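PDB 4XG1: diaminopimelate decarboxylase from Psychromonas ingrahamii, which probably catalyses the pyridoxal-phosphate-dependent decarboxylation of meso-diaminopimelate to L-lysine, the last step of lysine biosynthesis by the diaminopimelate route. Local coordinates for residues L12-L17 with I393-E398; Y33-I38 with L69-R74; W42-S47 with P251-Y256; S64-L69 with L87-Q92. One frame throughout, in Å; residues are numbered along the deposited sequence.

Contact 1 of 4, residues L12-L17 with I393-E398; sequences LFVEGL and ILVDGE
Glu15 and Gly16, at the tip of a tight beta hairpin, bind Gly397 in the turn after strand 391-396. Glu15 OE1 takes the amide of Gly397 (N to OE1 2.8 Å, 159° at the hydrogen), met nearly along the carboxylate C-O axis. In return Gly16 N donates to Gly397 O at 2.8 Å, in a more bent bond tilted out of the carbonyl plane, so both backbone polar atoms of Gly397 are used. The hairpin is a type II' turn from Val14 to Leu17, closed by Val14 N to Leu17 O (2.7 Å) and Leu17 N to Val14 O (2.9 Å). Glu15 OE2 has its partners elsewhere, Ser34 OG and Ala36 N. Asp396 OD1 lies 4.3 Å from Glu15 OE1, a like-charge approach probably eased by the salt bridge of Asp396 OD2 to Arg35. Alongside these bonds the Val14 and Val395 side chains reach toward each other tip to tip, CG2 to CB 3.8 Å, while Leu17 CD2 lies 3.4 Å from Glu398 O. The three-stranded N-terminal sheet docks on the turn that joins strands 391-396 and 399-404 of the large mixed sheet, with helix 19-26 touching Val14 and Leu17, Phe4 of strand 4-6 against Val14, and Ala400 against Leu17.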
# COMPACT_ATOMS: atom_id res chain seq x y z
N LEU B 12 8.43 24.88 14.78
CA LEU B 12 9.05 24.20 13.65
C LEU B 12 8.73 24.90 12.34
O LEU B 12 7.61 25.28 12.09
CB LEU B 12 8.62 22.74 13.59
CG LEU B 12 9.27 21.88 12.49
CD1 LEU B 12 10.75 21.62 12.77
CD2 LEU B 12 8.52 20.56 12.36
N PHE B 13 9.75 25.07 11.51
CA PHE B 13 9.60 25.81 10.29
C PHE B 13 10.03 24.95 9.15
O PHE B 13 10.85 24.06 9.31
CB PHE B 13 10.53 27.04 10.27
CG PHE B 13 9.85 28.34 10.65
CD1 PHE B 13 9.18 28.46 11.87
CD2 PHE B 13 9.88 29.43 9.78
CE1 PHE B 13 8.56 29.65 12.22
CE2 PHE B 13 9.25 30.61 10.12
CZ PHE B 13 8.60 30.73 11.34
N VAL B 14 9.47 25.23 8.00
CA VAL B 14 9.85 24.57 6.80
C VAL B 14 10.22 25.70 5.89
O VAL B 14 9.37 26.50 5.52
CB VAL B 14 8.71 23.67 6.19
CG1 VAL B 14 7.35 24.35 6.24
CG2 VAL B 14 9.08 23.26 4.76
N GLU B 15 11.50 25.75 5.54
CA GLU B 15 12.07 26.92 4.88
C GLU B 15 11.55 28.16 5.65
O GLU B 15 11.62 28.19 6.89
CB GLU B 15 11.74 26.89 3.40
CG GLU B 15 12.32 25.64 2.74
CD GLU B 15 12.22 25.62 1.23
OE1 GLU B 15 11.98 26.70 0.62
OE2 GLU B 15 12.37 24.52 0.64
N GLY B 16 10.93 29.11 4.97
CA GLY B 16 10.48 30.32 5.62
C GLY B 16 9.15 30.27 6.37
O GLY B 16 8.76 31.26 6.97
N LEU B 17 8.47 29.13 6.37
CA LEU B 17 7.13 29.08 6.92
C LEU B 17 7.01 28.21 8.15
O LEU B 17 7.60 27.12 8.23
CB LEU B 17 6.17 28.59 5.86
CG LEU B 17 5.80 29.54 4.72
CD1 LEU B 17 4.90 28.78 3.74
CD2 LEU B 17 5.08 30.79 5.22
N ILE B 393 1.84 19.21 -0.07
CA ILE B 393 2.15 20.63 -0.13
C ILE B 393 3.62 20.84 -0.35
O ILE B 393 4.46 20.25 0.32
CB ILE B 393 1.81 21.28 1.19
CG1 ILE B 393 0.33 21.12 1.45
CG2 ILE B 393 2.13 22.78 1.17
CD1 ILE B 393 -0.04 21.45 2.88
N LEU B 394 3.93 21.74 -1.26
CA LEU B 394 5.31 22.07 -1.57
C LEU B 394 5.61 23.49 -1.11
O LEU B 394 4.96 24.44 -1.58
CB LEU B 394 5.56 21.97 -3.08
CG LEU B 394 7.03 22.13 -3.50
CD1 LEU B 394 7.98 21.22 -2.72
CD2 LEU B 394 7.16 21.81 -4.96
N VAL B 395 6.59 23.63 -0.23
CA VAL B 395 6.99 24.91 0.27
C VAL B 395 8.20 25.47 -0.45
O VAL B 395 9.20 24.78 -0.68
CB VAL B 395 7.31 24.86 1.75
CG1 VAL B 395 7.82 26.22 2.21
CG2 VAL B 395 6.07 24.50 2.53
N ASP B 396 8.08 26.74 -0.84
CA ASP B 396 9.15 27.47 -1.51
C ASP B 396 9.35 28.81 -0.80
O ASP B 396 8.53 29.72 -0.90
CB ASP B 396 8.79 27.71 -2.96
CG ASP B 396 9.93 28.29 -3.72
OD1 ASP B 396 10.95 28.62 -3.04
OD2 ASP B 396 9.84 28.36 -4.99
N GLY B 397 10.44 28.91 -0.06
CA GLY B 397 10.73 30.10 0.69
C GLY B 397 9.63 30.42 1.67
O GLY B 397 9.51 29.80 2.71
N GLU B 398 8.80 31.39 1.30
CA GLU B 398 7.67 31.81 2.14
C GLU B 398 6.33 31.51 1.48
O GLU B 398 5.29 31.94 1.99
CB GLU B 398 7.79 33.30 2.48
CG GLU B 398 8.02 33.54 3.97
CD GLU B 398 8.10 35.01 4.36
OE1 GLU B 398 8.96 35.72 3.77
OE2 GLU B 398 7.34 35.44 5.28

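Contact 2 of 4, residues Y33-I38 with L69-R74; sequences YSRATI and LNLMAR. With TME (propane), chain S.
Arg35 and Ile38 pack against Leu71 and Met72, joining two helices on the outside of the TIM barrel: helix 35-49, which leads into barrel strand 54-59, and helix 66-74, which makes the beta-alpha-beta crossover from that strand to strand 78-81. Ser34 ends the incoming strand as the N-cap of helix 35-49, its OG accepting from Thr37 N at 2.8 Å in a fairly straight bond (164°). Next, Arg35 sends its chain out extended from CG to NE, with CG anti to the backbone N (chi1 169°), and passes obliquely over Leu71. Its CG lies 3.9 Å from Leu71 CD1 and its NE 3.6 Å from Leu71 CD2. Salt bridges to Asp396 and Glu39 hold the guanidinium, which probably helps it tolerate Arg74, whose NE is 4.2 Å from Arg35 NH2; Ile421 of the second subunit packs on both arginines. Ala36 points its CB away from helix 66-74; a bound propane lies beside it, with C3 3.3 Å from Ala36 O. One turn on from Arg35, Ile38 points toward helix 66-74 and splits its branches between two partners. CD1 reaches Leu71 CD1 at 4.0 Å. The side chains of Ile38 and Met72 cross at about a right angle: the bend at Met72 chi2 (-58°) places SD, and Ile38 CG2 meets Met72 CE at 3.5 Å.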
# COMPACT_ATOMS: atom_id res chain seq x y z
N TYR B 33 6.58 19.15 1.68
CA TYR B 33 7.88 19.00 1.01
C TYR B 33 8.63 20.32 0.92
O TYR B 33 8.01 21.37 0.68
CB TYR B 33 7.69 18.45 -0.39
CG TYR B 33 6.92 17.14 -0.48
CD1 TYR B 33 7.33 16.00 0.20
CD2 TYR B 33 5.75 17.04 -1.25
CE1 TYR B 33 6.61 14.83 0.11
CE2 TYR B 33 5.03 15.88 -1.33
CZ TYR B 33 5.46 14.77 -0.65
OH TYR B 33 4.75 13.59 -0.74
N SER B 34 9.95 20.26 1.12
CA SER B 34 10.86 21.40 0.95
C SER B 34 11.42 21.46 -0.44
O SER B 34 12.16 20.60 -0.84
CB SER B 34 12.04 21.30 1.91
OG SER B 34 13.12 22.13 1.48
N ARG B 35 11.09 22.50 -1.19
CA ARG B 35 11.69 22.68 -2.53
C ARG B 35 13.22 22.78 -2.47
O ARG B 35 13.92 22.16 -3.26
CB ARG B 35 11.21 23.96 -3.17
CG ARG B 35 12.03 24.24 -4.41
CD ARG B 35 11.58 25.48 -5.13
NE ARG B 35 12.20 25.49 -6.46
CZ ARG B 35 12.00 26.44 -7.38
NH1 ARG B 35 11.19 27.47 -7.12
NH2 ARG B 35 12.61 26.35 -8.55
N ALA B 36 13.72 23.57 -1.51
CA ALA B 36 15.14 23.79 -1.37
C ALA B 36 15.85 22.48 -1.05
O ALA B 36 16.89 22.19 -1.64
CB ALA B 36 15.40 24.81 -0.26
N THR B 37 15.32 21.69 -0.13
CA THR B 37 15.93 20.43 0.20
C THR B 37 15.99 19.50 -0.99
O THR B 37 16.96 18.82 -1.19
CB THR B 37 15.18 19.73 1.30
OG1 THR B 37 15.04 20.62 2.42
CG2 THR B 37 15.90 18.44 1.73
N ILE B 38 14.93 19.48 -1.81
CA ILE B 38 14.92 18.60 -2.98
C ILE B 38 16.03 19.01 -3.95
O ILE B 38 16.79 18.17 -4.48
CB ILE B 38 13.57 18.67 -3.73
CG1 ILE B 38 12.48 18.04 -2.86
CG2 ILE B 38 13.63 17.95 -5.05
CD1 ILE B 38 11.09 18.40 -3.28
N LEU B 69 8.52 16.22 -9.80
CA LEU B 69 9.20 15.78 -10.99
C LEU B 69 9.63 17.01 -11.75
O LEU B 69 10.68 17.03 -12.37
CB LEU B 69 8.26 14.95 -11.87
CG LEU B 69 7.95 13.58 -11.29
CD1 LEU B 69 7.14 12.74 -12.28
CD2 LEU B 69 9.22 12.84 -10.85
N ASN B 70 8.77 18.02 -11.72
CA ASN B 70 9.00 19.22 -12.47
C ASN B 70 10.21 19.95 -11.95
O ASN B 70 10.99 20.45 -12.73
CB ASN B 70 7.78 20.12 -12.40
CG ASN B 70 7.99 21.43 -13.14
OD1 ASN B 70 8.20 22.45 -12.51
ND2 ASN B 70 7.96 21.39 -14.48
N LEU B 71 10.39 19.96 -10.64
CA LEU B 71 11.60 20.54 -10.10
C LEU B 71 12.84 19.89 -10.71
O LEU B 71 13.77 20.59 -11.10
CB LEU B 71 11.67 20.39 -8.59
CG LEU B 71 10.65 21.18 -7.78
CD1 LEU B 71 10.95 20.98 -6.30
CD2 LEU B 71 10.70 22.65 -8.14
N MET B 72 12.85 18.57 -10.78
CA MET B 72 13.97 17.90 -11.37
C MET B 72 14.11 18.30 -12.84
O MET B 72 15.22 18.52 -13.32
CB MET B 72 13.83 16.38 -11.35
CG MET B 72 13.51 15.74 -10.03
SD MET B 72 14.67 16.04 -8.70
CE MET B 72 13.63 15.35 -7.43
N ALA B 73 12.99 18.30 -13.56
CA ALA B 73 13.00 18.54 -14.99
C ALA B 73 13.62 19.93 -15.32
O ALA B 73 14.37 20.07 -16.28
CB ALA B 73 11.61 18.45 -15.56
N ARG B 74 13.35 20.91 -14.47
CA ARG B 74 13.91 22.25 -14.62
C ARG B 74 15.41 22.27 -14.44
O ARG B 74 16.11 23.03 -15.14
CB ARG B 74 13.28 23.22 -13.62
CG ARG B 74 11.88 23.62 -14.02
CD ARG B 74 11.18 24.43 -12.97
NE ARG B 74 11.95 25.61 -12.66
CZ ARG B 74 11.96 26.71 -13.42
NH1 ARG B 74 11.24 26.79 -14.56
NH2 ARG B 74 12.70 27.74 -13.02
C1 TME S . 17.46 25.95 -3.44
C2 TME S . 18.41 24.78 -3.09
C3 TME S . 18.93 24.77 -1.64

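Contact 3 of 4, residues W42-S47 with P251-Y256; sequences WQAFDS and PEPAEY
Phe45 receives Pro253 on one ring face and Tyr256 at its edge. Pro253 CB sits over the middle of the phenyl ring, 3.6 Å from the centroid and only 10° off the normal, a CH-pi contact in which the pyrrolidine crosses the Phe45 side chain at about a right angle. Pro253 CG leans to one part of the same ring, 3.8 Å from Phe45 CE2. Near the phenyl plane, Tyr256 CE2 comes within 3.5 Å of Phe45 CE1; the two ring planes are turned 78° apart, with centroids separated by 5.8 Å. Ala44 CB adds a looser touch on Pro253 CB, at 4.3 Å. The two segments belong to helices on the outer wall of the TIM barrel, 35-49 before its first strand and 253-262 between strands 234-236 and 270-273; since 270-273 pairs with 54-59, the contact lies near where the barrel closes. Pro253 is the first residue of its helix, where an amide hydrogen is not needed for the helical bonding. Glu252 is the N-cap, and its N donates to Glu255 OE1 (3.1 Å) from above the carboxylate plane, one half of the capping-box pattern. Tyr256 CG is set anti to the backbone N (chi1 152°), a step from CB toward Phe45, and Phe211 meets the tyrosine ring edge-to-face. Around Phe45 stand Ile56, Ala278, Ile279 and Pro275, the last predicted to bind pyridoxal phosphate. The nearest atoms of the Phe45 side chain and of the bound pyridoxal phosphate-lysine adduct (LLP) are about 7 Å apart.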
# COMPACT_ATOMS: atom_id res chain seq x y z
N TRP B 42 19.48 16.99 -5.07
CA TRP B 42 19.74 16.57 -6.44
C TRP B 42 21.08 17.13 -6.89
O TRP B 42 21.85 16.47 -7.57
CB TRP B 42 18.65 17.06 -7.38
CG TRP B 42 18.81 16.56 -8.79
CD1 TRP B 42 18.27 15.44 -9.33
CD2 TRP B 42 19.57 17.18 -9.83
NE1 TRP B 42 18.63 15.32 -10.66
CE2 TRP B 42 19.43 16.39 -10.98
CE3 TRP B 42 20.36 18.34 -9.90
CZ2 TRP B 42 20.03 16.71 -12.17
CZ3 TRP B 42 20.95 18.66 -11.08
CH2 TRP B 42 20.78 17.87 -12.20
N GLN B 43 21.34 18.40 -6.55
CA GLN B 43 22.59 19.08 -6.92
C GLN B 43 23.81 18.45 -6.26
O GLN B 43 24.81 18.24 -6.93
CB GLN B 43 22.52 20.57 -6.60
CG GLN B 43 22.11 21.38 -7.82
CD GLN B 43 21.25 22.57 -7.47
OE1 GLN B 43 21.08 22.92 -6.29
NE2 GLN B 43 20.75 23.24 -8.51
N ALA B 44 23.71 18.14 -4.97
CA ALA B 44 24.77 17.41 -4.28
C ALA B 44 25.24 16.24 -5.11
O ALA B 44 26.44 16.08 -5.26
CB ALA B 44 24.31 16.93 -2.93
N PHE B 45 24.32 15.51 -5.72
CA PHE B 45 24.69 14.43 -6.62
C PHE B 45 25.29 14.90 -7.94
O PHE B 45 26.26 14.34 -8.45
CB PHE B 45 23.45 13.58 -6.99
CG PHE B 45 23.17 12.41 -6.07
CD1 PHE B 45 23.88 11.26 -6.21
CD2 PHE B 45 22.18 12.47 -5.09
CE1 PHE B 45 23.65 10.18 -5.38
CE2 PHE B 45 21.95 11.41 -4.25
CZ PHE B 45 22.70 10.25 -4.40
N ASP B 46 24.65 15.88 -8.56
CA ASP B 46 25.02 16.32 -9.89
C ASP B 46 26.40 17.00 -9.89
O ASP B 46 27.27 16.65 -10.68
CB ASP B 46 24.00 17.29 -10.41
CG ASP B 46 24.23 17.66 -11.86
OD1 ASP B 46 24.23 16.73 -12.71
OD2 ASP B 46 24.38 18.89 -12.11
N SER B 47 26.59 17.94 -8.99
CA SER B 47 27.85 18.65 -8.88
C SER B 47 28.97 17.65 -8.67
O SER B 47 29.92 17.58 -9.47
CB SER B 47 27.84 19.63 -7.70
OG SER B 47 26.92 20.66 -7.97
N PRO B 251 27.14 7.30 3.72
CA PRO B 251 27.88 8.27 2.98
C PRO B 251 26.91 9.29 2.43
O PRO B 251 25.88 8.92 1.88
CB PRO B 251 28.47 7.46 1.81
CG PRO B 251 28.40 6.04 2.22
CD PRO B 251 27.26 5.94 3.16
N GLU B 252 27.27 10.56 2.50
CA GLU B 252 26.51 11.56 1.79
C GLU B 252 26.80 11.48 0.32
O GLU B 252 27.83 10.96 -0.08
CB GLU B 252 26.75 12.94 2.38
CG GLU B 252 25.86 13.15 3.60
CD GLU B 252 26.42 14.17 4.55
OE1 GLU B 252 27.17 15.06 4.08
OE2 GLU B 252 26.13 14.06 5.77
N PRO B 253 25.86 11.96 -0.52
CA PRO B 253 25.97 11.82 -1.96
C PRO B 253 27.31 12.24 -2.55
O PRO B 253 27.87 11.53 -3.40
CB PRO B 253 24.88 12.73 -2.50
CG PRO B 253 23.94 12.94 -1.39
CD PRO B 253 24.58 12.55 -0.11
N ALA B 254 27.82 13.40 -2.12
CA ALA B 254 29.15 13.89 -2.54
C ALA B 254 30.23 12.82 -2.38
O ALA B 254 30.90 12.47 -3.35
CB ALA B 254 29.53 15.12 -1.74
N GLU B 255 30.37 12.29 -1.17
CA GLU B 255 31.38 11.23 -0.86
C GLU B 255 31.21 9.95 -1.67
O GLU B 255 32.19 9.37 -2.18
CB GLU B 255 31.26 10.85 0.61
CG GLU B 255 31.36 12.04 1.55
CD GLU B 255 30.72 11.82 2.91
OE1 GLU B 255 30.25 10.70 3.19
OE2 GLU B 255 30.70 12.78 3.72
N TYR B 256 29.96 9.52 -1.79
CA TYR B 256 29.62 8.36 -2.60
C TYR B 256 30.04 8.55 -4.02
O TYR B 256 30.59 7.62 -4.64
CB TYR B 256 28.09 8.13 -2.51
CG TYR B 256 27.38 7.47 -3.68
CD1 TYR B 256 27.30 6.10 -3.79
CD2 TYR B 256 26.73 8.22 -4.65
CE1 TYR B 256 26.58 5.48 -4.83
CE2 TYR B 256 26.03 7.60 -5.70
CZ TYR B 256 25.95 6.23 -5.77
OH TYR B 256 25.25 5.60 -6.80

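Contact 4 of 4, residues S64-L69 with L87-Q92; sequences SNLAVL and LMRVIQ. With SCN (thiocyanate ion), chain E.
Arg89 reaches across from helix 84-92 to Ser64, at the start of helix 66-74, while Leu69 packs against its CB. The dense part lies around Arg89, Ser64 and Leu69. Leu69 CD1 rests against Arg89 CB at 3.8 Å and Val90 CG2 at 4.0 Å, and the extended Arg89 chain carries CD to 3.6 Å from Ser64 CB. At its end, chi4 of -75° turns CZ out of the line of the extended chain, and NH1 gives a weak, strongly bent hydrogen bond to Ser64 O (2.8 Å, 116°). The stronger partner of NH1 is Glu416 of the second subunit, whose carboxylate also takes the amide of Leu66, so the first turn of the helix and the arginine share one acidic group across the dimer interface. The helix start is further secured by the N-cap Asn65, with OD1 accepting from Ala67 N at 2.9 Å. Contacts slacken in two directions. Beyond the guanidinium a thiocyanate ion, probably from the crystallisation liquor, accepts weakly near the guanidinium plane, its N 3.3 Å from Arg89 NH2. At the exposed Gln92, buried Leu66 makes contact through its CD1, 4.0 Å from Gln92 CG. Ser64 OG is tied to Val60 O, and the side chains of Ser64 and Lys61 have their nearest atoms about 6 Å apart; Lys61 is the predicted cofactor attachment site, without the cofactor attached here. The two helices belong to successive beta-alpha-beta crossovers of the TIM barrel: Leu69 and Val90 meet on Phe79 of the intervening strand 78-81, and Val90 also touches Ile100 of strand 100-102.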
# COMPACT_ATOMS: atom_id res chain seq x y z
N SER B 64 6.47 10.55 -6.98
CA SER B 64 6.15 10.75 -8.37
C SER B 64 5.27 11.98 -8.57
O SER B 64 4.74 12.21 -9.67
CB SER B 64 5.42 9.51 -8.89
OG SER B 64 6.01 8.34 -8.36
N ASN B 65 5.15 12.79 -7.54
CA ASN B 65 4.32 13.97 -7.66
C ASN B 65 4.78 14.87 -8.82
O ASN B 65 5.96 15.09 -8.98
CB ASN B 65 4.35 14.73 -6.38
CG ASN B 65 3.51 15.99 -6.45
OD1 ASN B 65 4.01 17.05 -6.84
ND2 ASN B 65 2.25 15.88 -6.12
N LEU B 66 3.83 15.42 -9.58
CA LEU B 66 4.15 16.20 -10.77
C LEU B 66 5.05 17.44 -10.46
O LEU B 66 5.94 17.74 -11.21
CB LEU B 66 2.90 16.68 -11.46
CG LEU B 66 1.97 15.64 -12.04
CD1 LEU B 66 0.89 16.36 -12.85
CD2 LEU B 66 2.67 14.68 -12.91
N ALA B 67 4.81 18.12 -9.37
CA ALA B 67 5.57 19.29 -9.02
C ALA B 67 6.97 18.86 -8.70
O ALA B 67 7.91 19.53 -9.06
CB ALA B 67 4.97 20.02 -7.82
N VAL B 68 7.11 17.75 -8.00
CA VAL B 68 8.41 17.24 -7.64
C VAL B 68 9.18 16.88 -8.89
O VAL B 68 10.35 17.17 -9.01
CB VAL B 68 8.27 16.02 -6.73
CG1 VAL B 68 9.61 15.30 -6.56
CG2 VAL B 68 7.75 16.46 -5.38
N LEU B 69 8.52 16.22 -9.80
CA LEU B 69 9.20 15.78 -10.99
C LEU B 69 9.63 17.01 -11.75
O LEU B 69 10.68 17.03 -12.37
CB LEU B 69 8.26 14.95 -11.87
CG LEU B 69 7.95 13.58 -11.29
CD1 LEU B 69 7.14 12.74 -12.28
CD2 LEU B 69 9.22 12.84 -10.85
N LEU B 87 6.11 7.00 -16.98
CA LEU B 87 6.49 7.66 -18.22
C LEU B 87 5.61 8.88 -18.45
O LEU B 87 6.12 9.98 -18.70
CB LEU B 87 6.35 6.70 -19.41
CG LEU B 87 6.50 7.30 -20.82
CD1 LEU B 87 7.86 7.94 -21.01
CD2 LEU B 87 6.27 6.25 -21.88
N MET B 88 4.29 8.69 -18.33
CA MET B 88 3.33 9.79 -18.56
C MET B 88 3.45 10.87 -17.50
O MET B 88 3.28 12.04 -17.80
CB MET B 88 1.90 9.26 -18.65
CG MET B 88 1.68 8.30 -19.83
SD MET B 88 2.31 9.00 -21.39
CE MET B 88 3.00 7.56 -22.19
N ARG B 89 3.73 10.48 -16.28
CA ARG B 89 3.93 11.46 -15.23
C ARG B 89 5.10 12.37 -15.58
O ARG B 89 5.02 13.58 -15.51
CB ARG B 89 4.22 10.80 -13.87
CG ARG B 89 2.98 10.40 -13.10
CD ARG B 89 3.33 9.76 -11.76
NE ARG B 89 2.16 9.62 -10.90
CZ ARG B 89 1.58 10.63 -10.25
NH1 ARG B 89 2.08 11.88 -10.29
NH2 ARG B 89 0.49 10.43 -9.54
N VAL B 90 6.20 11.76 -15.99
CA VAL B 90 7.39 12.53 -16.33
C VAL B 90 7.18 13.47 -17.53
O VAL B 90 7.61 14.61 -17.51
CB VAL B 90 8.56 11.61 -16.62
CG1 VAL B 90 9.67 12.38 -17.34
CG2 VAL B 90 9.10 11.05 -15.32
N ILE B 91 6.51 12.99 -18.56
CA ILE B 91 6.20 13.85 -19.68
C ILE B 91 5.29 14.96 -19.26
O ILE B 91 5.53 16.13 -19.60
CB ILE B 91 5.53 13.07 -20.80
CG1 ILE B 91 6.56 12.16 -21.48
CG2 ILE B 91 4.95 14.04 -21.83
CD1 ILE B 91 5.95 11.06 -22.33
N GLN B 92 4.26 14.61 -18.50
CA GLN B 92 3.34 15.60 -18.01
C GLN B 92 4.09 16.71 -17.29
O GLN B 92 3.76 17.86 -17.43
CB GLN B 92 2.31 14.94 -17.08
CG GLN B 92 1.10 15.81 -16.84
CD GLN B 92 0.32 16.09 -18.09
OE1 GLN B 92 0.02 17.25 -18.38
NE2 GLN B 92 -0.01 15.06 -18.84
S SCN E . 2.17 7.22 -7.39
C SCN E . 1.13 7.18 -8.48
N SCN E . 0.34 7.14 -9.32

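Overall arrangement
From the N terminus, contact 1 closes the longest loop, bringing the hairpin at 12-17 to the C-terminal part of the chain at 393-398 and enclosing the other three. Contact 2 begins where strand 30-34 passes into helix 35-49, and it touches contact 1 through the adjacent strands 30-34 and 391-396. Contact 3 starts farther along the same helix and crosses contact 2, linking helix 35-49 to helix 253-262; Met72 SD lies 3.7 Å from Trp42 CD1 between them. Contact 4, nested inside contact 3, crosses contact 2 and shares Leu69 with it on helix 66-74. Ala67 of contact 4 also packs on Leu394, so the mixed sheet and barrel meet there too.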